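Local coordinates for protein cytochrome P450 (Bacillus subtilis subsp. subtilis, PDB 4RM4) that binds heme and probably acts as a cytochrome P450 monooxygenase, inserting one atom of molecular oxygen into organic substrates, at residues 260-265 with 365-370; 252-257 with 280-285; 156-161 with 189-194. All blocks are in the same frame, centred on the assembly; numbering follows the deposited sequence.

Contact 1: 260-265 with 365-370; sequences GVYEEL and SLISAF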
# COMPACT_ATOMS: atom_id res chain seq x y z
N GLY A 260 -16.43 0.79 21.24
CA GLY A 260 -17.60 1.44 20.67
C GLY A 260 -17.57 1.75 19.18
O GLY A 260 -18.61 2.01 18.57
N VAL A 261 -16.37 1.73 18.59
CA VAL A 261 -16.22 2.19 17.21
C VAL A 261 -16.89 1.25 16.20
O VAL A 261 -17.47 1.71 15.22
CB VAL A 261 -14.73 2.41 16.84
CG1 VAL A 261 -14.58 2.81 15.36
CG2 VAL A 261 -14.09 3.46 17.75
N TYR A 262 -16.81 -0.06 16.43
CA TYR A 262 -17.43 -1.02 15.52
C TYR A 262 -18.93 -0.75 15.42
O TYR A 262 -19.49 -0.70 14.33
CB TYR A 262 -17.19 -2.46 16.00
CG TYR A 262 -17.59 -3.56 15.01
CD1 TYR A 262 -16.64 -4.14 14.18
CD2 TYR A 262 -18.90 -4.01 14.93
CE1 TYR A 262 -17.00 -5.15 13.27
CE2 TYR A 262 -19.27 -5.01 14.02
CZ TYR A 262 -18.32 -5.57 13.20
OH TYR A 262 -18.68 -6.57 12.32
N GLU A 263 -19.56 -0.56 16.57
CA GLU A 263 -20.99 -0.34 16.65
C GLU A 263 -21.38 1.01 16.04
O GLU A 263 -22.41 1.13 15.38
CB GLU A 263 -21.43 -0.40 18.12
CG GLU A 263 -21.12 -1.73 18.82
CD GLU A 263 -19.64 -2.15 18.78
OE1 GLU A 263 -18.74 -1.31 19.02
OE2 GLU A 263 -19.39 -3.34 18.51
N GLU A 264 -20.55 2.02 16.29
CA GLU A 264 -20.78 3.36 15.76
C GLU A 264 -20.71 3.34 14.23
O GLU A 264 -21.54 3.95 13.56
CB GLU A 264 -19.76 4.35 16.32
CG GLU A 264 -19.79 5.73 15.68
CD GLU A 264 -20.89 6.64 16.23
OE1 GLU A 264 -21.53 6.29 17.25
OE2 GLU A 264 -21.11 7.72 15.64
N LEU A 265 -19.72 2.63 13.69
CA LEU A 265 -19.60 2.52 12.23
C LEU A 265 -20.77 1.73 11.64
O LEU A 265 -21.27 2.07 10.57
CB LEU A 265 -18.26 1.89 11.81
CG LEU A 265 -17.05 2.82 11.95
CD1 LEU A 265 -15.72 2.12 11.59
CD2 LEU A 265 -17.26 4.07 11.10
N SER A 365 -18.78 -3.07 4.13
CA SER A 365 -19.46 -4.32 3.79
C SER A 365 -19.26 -5.38 4.86
O SER A 365 -20.20 -6.10 5.22
CB SER A 365 -18.98 -4.85 2.45
OG SER A 365 -19.26 -3.93 1.41
N LEU A 366 -18.03 -5.49 5.37
CA LEU A 366 -17.77 -6.44 6.44
C LEU A 366 -18.61 -6.11 7.67
O LEU A 366 -19.27 -6.98 8.24
CB LEU A 366 -16.28 -6.43 6.79
CG LEU A 366 -15.70 -7.60 7.57
CD1 LEU A 366 -15.91 -8.91 6.80
CD2 LEU A 366 -14.22 -7.36 7.84
N ILE A 367 -18.57 -4.85 8.10
CA ILE A 367 -19.23 -4.46 9.34
C ILE A 367 -20.75 -4.59 9.23
O ILE A 367 -21.43 -4.88 10.23
CB ILE A 367 -18.81 -3.04 9.80
CG1 ILE A 367 -17.30 -2.97 10.01
CG2 ILE A 367 -19.52 -2.66 11.09
CD1 ILE A 367 -16.78 -1.61 10.47
N SER A 368 -21.29 -4.39 8.03
CA SER A 368 -22.72 -4.56 7.79
C SER A 368 -23.14 -6.03 7.88
O SER A 368 -24.24 -6.35 8.36
CB SER A 368 -23.08 -4.00 6.40
OG SER A 368 -24.48 -4.05 6.16
N ALA A 369 -22.27 -6.92 7.43
CA ALA A 369 -22.60 -8.34 7.40
C ALA A 369 -22.57 -8.98 8.78
O ALA A 369 -23.20 -10.02 9.01
CB ALA A 369 -21.67 -9.10 6.46
N PHE A 370 -21.83 -8.37 9.71
CA PHE A 370 -21.61 -8.97 11.02
C PHE A 370 -21.99 -8.03 12.16
O PHE A 370 -21.40 -6.96 12.32
CB PHE A 370 -20.16 -9.44 11.15
CG PHE A 370 -19.81 -10.53 10.19
CD1 PHE A 370 -20.29 -11.82 10.38
CD2 PHE A 370 -19.03 -10.27 9.07
CE1 PHE A 370 -19.99 -12.83 9.49
CE2 PHE A 370 -18.72 -11.28 8.17
CZ PHE A 370 -19.20 -12.56 8.38
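Y262 and I367 meet because their first torsions bring their side chains together between the two helices: CG of Y262 stands anti to its backbone N (chi1 -170°), which sets it beside the carbonyl carbon, with the ring beyond it extending to helix 352-369, while CG2 of I367 is likewise anti to its backbone N and lies over that ring. In the cytochrome P450 fold this joins helix 261-267, the J helix, to the C-terminal end of helix 352-369, the L helix, which follows the heme-ligand loop. The two short axes run almost perpendicular, at 95°, with a closest approach of 10.1 Å, so the long tyrosine side chain does the bridging. CG2 of I367 sits 3.9 Å from the centroid of the Y262 ring, over its face, a CH-pi contact; the two side chains lie alongside each other, running in opposite senses. Beyond the ring, the Y262 hydroxyl donates a hydrogen bond from OH to F370 O (2.7 Å), the carbonyl of the first residue to leave helical geometry. This acceptor lies at the ring edge, in its plane, whereas the hydroxyl stands above the carbonyl plane. A phenylalanine in place of Y262 would probably leave F370 O without this hydroxyl donor, and the turn after the helix less firmly tied. I255 and L256 of helix 226-257 also pack against Y262, which is buried. R266, immediately after L265, hydrogen-bonds through NE to I367 O and through NH2 to S368 O, adding donors at the same helix end. The other branch of I367 turns to L265: its terminal CD1 lies 4.0 Å from CB of L265 and equally 4.0 Å from CD1 of L265.

Contact 2: 252-257 with 280-285; sequences MYSILE and LRFRAP. With HEM (protoporphyrin IX containing Fe), chain B.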
# COMPACT_ATOMS: atom_id res chain seq x y z
N MET A 252 -9.47 -2.86 10.36
CA MET A 252 -10.36 -3.67 11.17
C MET A 252 -9.80 -3.91 12.56
O MET A 252 -10.56 -3.94 13.55
CB MET A 252 -10.67 -5.01 10.51
CG MET A 252 -11.69 -4.95 9.41
SD MET A 252 -13.17 -4.04 9.91
CE MET A 252 -13.46 -4.63 11.58
N TYR A 253 -8.49 -4.11 12.66
CA TYR A 253 -7.87 -4.35 13.96
C TYR A 253 -8.03 -3.11 14.82
O TYR A 253 -8.45 -3.21 15.98
CB TYR A 253 -6.38 -4.70 13.84
CG TYR A 253 -5.74 -5.13 15.14
CD1 TYR A 253 -5.69 -6.48 15.50
CD2 TYR A 253 -5.18 -4.21 16.01
CE1 TYR A 253 -5.09 -6.88 16.69
CE2 TYR A 253 -4.58 -4.59 17.18
CZ TYR A 253 -4.55 -5.93 17.52
OH TYR A 253 -3.97 -6.31 18.71
N SER A 254 -7.71 -1.95 14.25
CA SER A 254 -7.83 -0.69 14.99
C SER A 254 -9.27 -0.45 15.42
O SER A 254 -9.52 0.00 16.55
CB SER A 254 -7.34 0.48 14.14
OG SER A 254 -6.02 0.27 13.69
N ILE A 255 -10.20 -0.76 14.54
CA ILE A 255 -11.63 -0.59 14.84
C ILE A 255 -12.07 -1.49 16.01
O ILE A 255 -12.77 -1.03 16.91
CB ILE A 255 -12.52 -0.80 13.60
CG1 ILE A 255 -12.45 0.42 12.69
CG2 ILE A 255 -13.98 -1.04 14.01
CD1 ILE A 255 -12.85 0.16 11.18
N LEU A 256 -11.66 -2.75 15.98
CA LEU A 256 -12.03 -3.69 17.04
C LEU A 256 -11.38 -3.35 18.37
O LEU A 256 -11.96 -3.59 19.43
CB LEU A 256 -11.63 -5.13 16.67
CG LEU A 256 -12.30 -5.78 15.46
CD1 LEU A 256 -11.83 -7.23 15.33
CD2 LEU A 256 -13.81 -5.69 15.60
N GLU A 257 -10.17 -2.81 18.33
CA GLU A 257 -9.47 -2.54 19.58
C GLU A 257 -9.95 -1.26 20.26
O GLU A 257 -9.60 -1.01 21.41
CB GLU A 257 -7.95 -2.49 19.38
CG GLU A 257 -7.44 -1.22 18.78
CD GLU A 257 -5.93 -1.07 18.94
OE1 GLU A 257 -5.40 -0.06 18.44
OE2 GLU A 257 -5.29 -1.94 19.57
N LEU A 280 -5.23 4.82 8.07
CA LEU A 280 -4.00 5.14 7.34
C LEU A 280 -3.00 5.84 8.25
O LEU A 280 -1.81 5.52 8.22
CB LEU A 280 -4.29 6.00 6.12
CG LEU A 280 -4.90 5.19 4.96
CD1 LEU A 280 -5.76 6.07 4.06
CD2 LEU A 280 -3.84 4.44 4.17
N ARG A 281 -3.48 6.79 9.04
CA ARG A 281 -2.57 7.49 9.94
C ARG A 281 -2.03 6.54 11.00
O ARG A 281 -0.82 6.49 11.26
CB ARG A 281 -3.24 8.68 10.65
CG ARG A 281 -2.20 9.45 11.49
CD ARG A 281 -2.82 10.41 12.51
NE ARG A 281 -3.62 9.73 13.52
CZ ARG A 281 -3.16 9.30 14.70
NH1 ARG A 281 -3.99 8.72 15.56
NH2 ARG A 281 -1.90 9.50 15.03
N PHE A 282 -2.93 5.77 11.59
CA PHE A 282 -2.62 5.01 12.80
C PHE A 282 -1.79 3.76 12.54
O PHE A 282 -0.92 3.41 13.35
CB PHE A 282 -3.91 4.63 13.52
CG PHE A 282 -3.74 4.35 15.00
CD1 PHE A 282 -3.26 5.33 15.85
CD2 PHE A 282 -4.10 3.12 15.52
CE1 PHE A 282 -3.13 5.07 17.22
CE2 PHE A 282 -3.97 2.86 16.88
CZ PHE A 282 -3.49 3.83 17.72
N ARG A 283 -2.06 3.08 11.43
CA ARG A 283 -1.39 1.82 11.08
C ARG A 283 -1.08 1.70 9.58
O ARG A 283 -1.56 0.79 8.90
CB ARG A 283 -2.20 0.61 11.57
CG ARG A 283 -2.07 0.36 13.09
CD ARG A 283 -2.81 -0.89 13.57
NE ARG A 283 -2.41 -1.29 14.93
CZ ARG A 283 -3.16 -1.13 16.02
NH1 ARG A 283 -4.37 -0.58 15.93
NH2 ARG A 283 -2.70 -1.51 17.21
N ALA A 284 -0.27 2.64 9.10
CA ALA A 284 0.13 2.70 7.70
C ALA A 284 0.76 1.36 7.32
O ALA A 284 1.60 0.86 8.04
CB ALA A 284 1.14 3.83 7.50
N PRO A 285 0.35 0.81 6.16
CA PRO A 285 0.87 -0.48 5.67
C PRO A 285 2.30 -0.37 5.14
O PRO A 285 3.03 -1.37 5.12
CB PRO A 285 -0.08 -0.82 4.51
CG PRO A 285 -1.23 0.12 4.61
CD PRO A 285 -0.72 1.34 5.31
CHA HEM B . 3.29 5.15 -4.49
CHB HEM B . 1.42 3.74 -0.25
CHC HEM B . -2.06 1.26 -2.60
CHD HEM B . 0.10 2.25 -6.82
C1A HEM B . 3.07 5.02 -3.13
C2A HEM B . 3.77 5.71 -2.07
C3A HEM B . 3.26 5.33 -0.90
C4A HEM B . 2.20 4.39 -1.18
CMA HEM B . 3.71 5.80 0.51
CAA HEM B . 4.92 6.74 -2.25
CBA HEM B . 6.24 6.03 -2.51
CGA HEM B . 7.41 6.98 -2.40
O1A HEM B . 8.56 6.48 -2.51
O2A HEM B . 7.20 8.20 -2.20
C1B HEM B . 0.31 2.98 -0.54
C2B HEM B . -0.66 2.51 0.44
C3B HEM B . -1.60 1.82 -0.21
C4B HEM B . -1.29 1.84 -1.62
CMB HEM B . -0.56 2.78 1.95
CAB HEM B . -2.87 1.12 0.33
CBB HEM B . -3.37 1.46 1.52
C1C HEM B . -1.80 1.34 -3.94
C2C HEM B . -2.62 0.80 -5.01
C3C HEM B . -2.01 1.08 -6.17
C4C HEM B . -0.80 1.80 -5.88
CMC HEM B . -3.95 0.06 -4.77
CAC HEM B . -2.42 0.75 -7.62
CBC HEM B . -3.37 -0.13 -7.95
C1D HEM B . 1.16 3.09 -6.59
C2D HEM B . 2.06 3.55 -7.61
C3D HEM B . 3.06 4.46 -6.90
C4D HEM B . 2.66 4.46 -5.50
CMD HEM B . 1.99 3.20 -9.11
CAD HEM B . 4.23 5.24 -7.54
CBD HEM B . 3.73 6.63 -7.92
CGD HEM B . 4.86 7.47 -8.46
O1D HEM B . 4.57 8.51 -9.10
O2D HEM B . 6.04 7.06 -8.26
NA HEM B . 2.12 4.21 -2.54
NB HEM B . -0.12 2.54 -1.78
NC HEM B . -0.69 1.94 -4.50
ND HEM B . 1.54 3.64 -5.38
FE HEM B . 0.63 3.22 -3.56
O HOH W 1 2.15 1.37 -3.07
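The guanidinium of R283 takes the Y253 ring on one face and S254 and E257 at its edge. CD2 of Y253 stands 3.6 Å above the guanidinium plane, over its centre, and the two planes are 78° apart; the tyrosine therefore presents its edge to the face of the cation, which excludes a parallel stack. The F282 ring likewise turns an edge to the polar cluster, with CE2 of F282 3.6 Å from OE1 of E257 and S254 OG also near the ring plane. Two nearly straight bonds run in the guanidinium plane: R283 NH1 to S254 OG (2.9 Å) and R283 NH1 to E257 OE1 (2.8 Å, 161°), the second forming a salt bridge. A weak bond from R283 NH2 also reaches that oxygen. E257 arrives tip to tip with the arginine: its CG lies between the backbone N and the carbonyl carbon (chi1 78°), the extended chain beyond carries the carboxylate to R283, and OE1 is met from above the carboxylate plane. Here the end of the long helix 226-257 meets the segment leaving the K helix (272-282), whose E278-R281 salt bridge belongs to the ExxR motif of P450s. The loop leaving the K helix goes on to reach the cofactor: CD of P285 lies 3.7 Å from the heme methyl CMB, so the R283 cluster lies two residues before a heme-pocket residue in the same loop. Further bonds hold the pair in place, R283 NE with Y387 OH and S254 OG with N250 O. With NH1 gripped by two oxygens and NE by a third group, rotation of the guanidinium is probably restricted, and the charge of buried R283 is probably offset by E257, itself an exposed residue, whose carboxylate is likely to stay ionised.

Contact 3: 156-161 with 189-194; sequences EQFKAW and EELAAF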
# COMPACT_ATOMS: atom_id res chain seq x y z
N GLU A 156 -6.50 -17.81 -12.14
CA GLU A 156 -5.64 -18.55 -11.20
C GLU A 156 -4.16 -18.34 -11.48
O GLU A 156 -3.35 -18.25 -10.56
CB GLU A 156 -5.94 -20.05 -11.17
CG GLU A 156 -4.92 -20.85 -10.35
CD GLU A 156 -4.76 -20.34 -8.91
OE1 GLU A 156 -5.78 -20.01 -8.26
OE2 GLU A 156 -3.61 -20.27 -8.42
N GLN A 157 -3.82 -18.28 -12.75
CA GLN A 157 -2.45 -18.08 -13.16
C GLN A 157 -2.00 -16.71 -12.67
O GLN A 157 -0.87 -16.51 -12.25
CB GLN A 157 -2.38 -18.14 -14.69
CG GLN A 157 -1.00 -18.31 -15.26
CD GLN A 157 -1.05 -18.46 -16.77
OE1 GLN A 157 -2.11 -18.29 -17.39
NE2 GLN A 157 0.08 -18.78 -17.37
N PHE A 158 -2.92 -15.76 -12.74
CA PHE A 158 -2.64 -14.40 -12.32
C PHE A 158 -2.46 -14.32 -10.81
O PHE A 158 -1.52 -13.71 -10.32
CB PHE A 158 -3.77 -13.48 -12.77
CG PHE A 158 -3.43 -12.03 -12.69
CD1 PHE A 158 -2.62 -11.46 -13.64
CD2 PHE A 158 -3.92 -11.26 -11.67
CE1 PHE A 158 -2.30 -10.11 -13.57
CE2 PHE A 158 -3.61 -9.91 -11.60
CZ PHE A 158 -2.80 -9.35 -12.56
N LYS A 159 -3.38 -14.93 -10.07
CA LYS A 159 -3.27 -15.01 -8.62
C LYS A 159 -1.95 -15.64 -8.21
O LYS A 159 -1.28 -15.17 -7.29
CB LYS A 159 -4.45 -15.80 -8.06
CG LYS A 159 -4.42 -15.99 -6.55
CD LYS A 159 -4.57 -14.65 -5.84
CE LYS A 159 -4.96 -14.84 -4.38
NZ LYS A 159 -5.20 -13.55 -3.67
N ALA A 160 -1.55 -16.71 -8.90
CA ALA A 160 -0.31 -17.40 -8.59
C ALA A 160 0.91 -16.49 -8.71
O ALA A 160 1.81 -16.54 -7.87
CB ALA A 160 -0.14 -18.62 -9.50
N TRP A 161 0.93 -15.68 -9.76
CA TRP A 161 1.95 -14.64 -9.93
C TRP A 161 1.93 -13.62 -8.79
O TRP A 161 2.99 -13.23 -8.28
CB TRP A 161 1.74 -13.92 -11.25
CG TRP A 161 2.15 -14.71 -12.46
CD1 TRP A 161 3.21 -15.57 -12.56
CD2 TRP A 161 1.51 -14.71 -13.74
NE1 TRP A 161 3.26 -16.11 -13.82
CE2 TRP A 161 2.23 -15.60 -14.57
CE3 TRP A 161 0.40 -14.05 -14.27
CZ2 TRP A 161 1.87 -15.84 -15.89
CZ3 TRP A 161 0.04 -14.29 -15.58
CH2 TRP A 161 0.78 -15.18 -16.38
N GLU A 189 9.14 -11.90 -15.65
CA GLU A 189 9.24 -12.13 -17.09
C GLU A 189 7.97 -12.81 -17.60
O GLU A 189 7.55 -12.58 -18.74
CB GLU A 189 10.47 -12.97 -17.42
CG GLU A 189 11.80 -12.38 -16.93
CD GLU A 189 12.24 -11.15 -17.71
OE1 GLU A 189 12.60 -11.30 -18.90
OE2 GLU A 189 12.22 -10.05 -17.14
N GLU A 190 7.37 -13.65 -16.76
CA GLU A 190 6.10 -14.28 -17.11
C GLU A 190 4.97 -13.25 -17.07
O GLU A 190 4.05 -13.31 -17.89
CB GLU A 190 5.79 -15.47 -16.20
CG GLU A 190 6.65 -16.70 -16.48
CD GLU A 190 6.40 -17.84 -15.50
OE1 GLU A 190 5.57 -17.69 -14.58
OE2 GLU A 190 7.05 -18.90 -15.66
N LEU A 191 5.03 -12.33 -16.11
CA LEU A 191 4.04 -11.25 -16.05
C LEU A 191 4.13 -10.35 -17.27
O LEU A 191 3.12 -10.00 -17.85
CB LEU A 191 4.19 -10.40 -14.78
CG LEU A 191 3.45 -10.88 -13.54
CD1 LEU A 191 1.95 -10.91 -13.76
CD2 LEU A 191 3.96 -12.25 -13.15
N ALA A 192 5.36 -9.98 -17.64
CA ALA A 192 5.61 -9.16 -18.81
C ALA A 192 4.97 -9.72 -20.08
O ALA A 192 4.24 -9.01 -20.77
CB ALA A 192 7.11 -8.97 -19.01
N ALA A 193 5.24 -10.99 -20.37
CA ALA A 193 4.67 -11.65 -21.55
C ALA A 193 3.15 -11.72 -21.48
O ALA A 193 2.46 -11.56 -22.48
CB ALA A 193 5.26 -13.05 -21.72
N PHE A 194 2.62 -11.96 -20.28
CA PHE A 194 1.19 -12.03 -20.09
C PHE A 194 0.57 -10.66 -20.36
O PHE A 194 -0.41 -10.55 -21.12
CB PHE A 194 0.87 -12.50 -18.66
CG PHE A 194 -0.61 -12.62 -18.36
CD1 PHE A 194 -1.29 -11.58 -17.74
CD2 PHE A 194 -1.30 -13.78 -18.66
CE1 PHE A 194 -2.64 -11.69 -17.45
CE2 PHE A 194 -2.65 -13.90 -18.37
CZ PHE A 194 -3.32 -12.85 -17.77
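E190 OE1 accepts a hydrogen bond from W161 NE1 at 2.9 Å, the N-H...O angle being 165°. The oxygen uses its anti lone pair and lies in the indole plane, at the edge of the ring, which probably limits rotation of the indole. L191 packs against the indole, its CD1 3.5 Å from CE3 of W161; the CD2 methyl is placed over the face, but too close for that spacing to be trusted. Q157 O, one turn back on the same helix, stands over the opposite face, toward its rim. Helices 155-165 and 177-204 are the F and G helices of the P450 fold, which lie over the distal side of the heme, and their short axes run roughly antiparallel, at 143° and 11.0 Å. The six-membered ring of W161 turns its edge to the face of F194 in an offset edge-to-face pair, with centroids 4.8 Å apart. F158 completes the aromatic cluster: its CD1 lies 3.8 Å from CE1 of F194, the rings meeting obliquely. F158 and L191 both touch L237 of helix 226-257.

Overall arrangement
From the N terminus, contact 3 comes first and closes entirely before the others open: it closes a largely helical excursion of 27 residues and pairs helices 155-165 and 177-204. The chain then runs through the long helix 226-257, whose end opens contact 2, and directly into helix 261-267, which opens contact 1. Contact 2 closes at 280-285 and contact 1 only at 365-370, so these two cross and do not nest. They also touch, L265 CD1 lying 3.5 Å from I255 CD1, with centres 14 Å apart; together they bind helix 226-257 to helices 261-267, 272-282 and 352-369. Contact 3 lies across the chain's centre from contact 2, with nearest atoms about 16 Å apart.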